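Local coordinates for DUF416 domain-containing protein (Shewanella baltica, PDB 2Q9R) that is a helical DUF416-family protein of unknown function that binds benzoic acid in the crystal and pairs with a second copy in the deposited assembly, at the interface of chains A and B. Numbering follows the deposited sequence. Chains: chain A/B, Protein of unknown function.

The interface of chains A and B. Residues chain A 37, 131, 196-197; chain B 135, 152.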
ATOM      1  N   LEU A  37       9.179 -12.015   6.119  1.00 42.40           N
ATOM      2  CA  LEU A  37       9.350 -12.012   4.674  1.00 42.97           C
ATOM      3  C   LEU A  37      10.847 -11.897   4.315  1.00 43.20           C
ATOM      4  O   LEU A  37      11.367 -12.660   3.522  1.00 46.14           O
ATOM      5  CB  LEU A  37       8.540 -10.884   4.015  1.00 42.93           C
ATOM      6  CG  LEU A  37       8.549 -10.911   2.449  1.00 36.02           C
ATOM      7  CD1 LEU A  37       8.005 -12.241   1.928  1.00 41.58           C
ATOM      8  CD2 LEU A  37       7.822  -9.693   1.846  1.00 40.72           C
ATOM      9  N   TYR A 131      10.004   3.536   3.274  1.00 45.50           N
ATOM     10  CA  TYR A 131       9.485   2.691   2.205  1.00 46.27           C
ATOM     11  C   TYR A 131       8.988   3.530   1.043  1.00 45.94           C
ATOM     12  O   TYR A 131       9.399   3.310  -0.087  1.00 44.62           O
ATOM     13  CB  TYR A 131       8.363   1.786   2.729  1.00 47.24           C
ATOM     14  CG  TYR A 131       7.791   0.854   1.688  1.00 49.11           C
ATOM     15  CD1 TYR A 131       8.490  -0.263   1.293  1.00 53.42           C
ATOM     16  CD2 TYR A 131       6.552   1.090   1.095  1.00 46.65           C
ATOM     17  CE1 TYR A 131       7.992  -1.107   0.339  1.00 47.87           C
ATOM     18  CE2 TYR A 131       6.034   0.231   0.128  1.00 44.83           C
ATOM     19  CZ  TYR A 131       6.769  -0.873  -0.226  1.00 48.30           C
ATOM     20  OH  TYR A 131       6.343  -1.766  -1.160  1.00 45.61           O
ATOM     21  N   GLY A 196       2.406  -3.091   4.654  1.00 38.10           N
ATOM     22  CA  GLY A 196       1.492  -3.875   3.840  1.00 40.91           C
ATOM     23  C   GLY A 196       1.897  -5.319   3.564  1.00 40.84           C
ATOM     24  O   GLY A 196       1.353  -5.972   2.693  1.00 39.01           O
ATOM     25  N   ILE A 197       2.865  -5.813   4.307  1.00 38.72           N
ATOM     26  CA  ILE A 197       3.354  -7.178   4.135  1.00 35.57           C
ATOM     27  C   ILE A 197       2.516  -8.193   4.879  1.00 40.82           C
ATOM     28  O   ILE A 197       2.196  -8.061   6.091  1.00 40.34           O
ATOM     29  CB  ILE A 197       4.840  -7.298   4.577  1.00 38.65           C
ATOM     30  CG1 ILE A 197       5.695  -6.334   3.733  1.00 42.57           C
ATOM     31  CG2 ILE A 197       5.271  -8.750   4.458  1.00 37.93           C
ATOM     32  CD1 ILE A 197       5.599  -6.608   2.213  1.00 44.98           C
TER
ATOM     33  N   ILE B 135      11.437  -1.007  -5.582  1.00 55.36           N
ATOM     34  CA  ILE B 135      12.063  -0.833  -4.275  1.00 57.52           C
ATOM     35  C   ILE B 135      12.798  -2.120  -3.860  1.00 53.54           C
ATOM     36  O   ILE B 135      13.965  -2.093  -3.469  1.00 54.06           O
ATOM     37  CB  ILE B 135      10.935  -0.431  -3.272  1.00 59.74           C
ATOM     38  CG1 ILE B 135      11.265  -0.767  -1.798  1.00 64.95           C
ATOM     39  CG2 ILE B 135       9.668  -1.077  -3.713  1.00 57.97           C
ATOM     40  N   HIS B 152       2.409  -8.334  -0.914  1.00 37.85           N
ATOM     41  CA  HIS B 152       2.248  -6.909  -0.690  1.00 40.43           C
ATOM     42  C   HIS B 152       0.783  -6.544  -0.864  1.00 43.03           C
ATOM     43  O   HIS B 152       0.203  -6.849  -1.862  1.00 37.15           O
ATOM     44  CB  HIS B 152       3.064  -6.130  -1.703  1.00 39.12           C
ATOM     45  CG  HIS B 152       4.545  -6.248  -1.510  1.00 41.46           C
ATOM     46  ND1 HIS B 152       5.229  -7.421  -1.745  1.00 39.12           N
ATOM     47  CD2 HIS B 152       5.474  -5.339  -1.126  1.00 38.93           C
ATOM     48  CE1 HIS B 152       6.506  -7.240  -1.460  1.00 39.82           C
ATOM     49  NE2 HIS B 152       6.683  -5.987  -1.087  1.00 36.90           N
TER
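An antiparallel beta bridge between A:Ile197, in the C-terminal tail, and B:His152, in the loop just before helix 153-170, joins the two copies of this DUF416-family protein at one point of a two-fold symmetric interface; the dimer of the deposited assembly may or may not be the biological form. The side chains of the bridged pair run side by side in the same direction. In A:Ile197, chi1 (-59°) sets CG1 anti to the carbonyl carbon, and the chi2 turn (-59°) then swings the delta-methyl CD1 over one face of the B:His152 imidazole, 3.6 Å from the ring centroid. It is displaced toward the rim, where the ring nitrogen NE2 of B:His152 is 3.5 Å from CD1 of A:Ile197. CD2 of the same B:His152 ring lies 3.7 Å from the phenol oxygen OH of A:Tyr131, a van der Waals contact between side chains that cross obliquely. Were B:His152 cut back to an alanine, the A:Ile197 methyl would probably lose the ring face it rests on, and the A:Tyr131 hydroxyl oxygen this neighbour. Helices 120-136 of the two chains also meet here: the A:Tyr131 side chain crosses that of B:Ile135 at about a right angle, with CE1 of A:Tyr131 3.9 Å from CG1 of B:Ile135, whose modelled side chain is incomplete. A:Leu37, A:Tyr131 and A:Ile197 also line the benzoic acid pocket, which suggests that B:His152 lies near that site; the ligand may derive from purification or crystallisation.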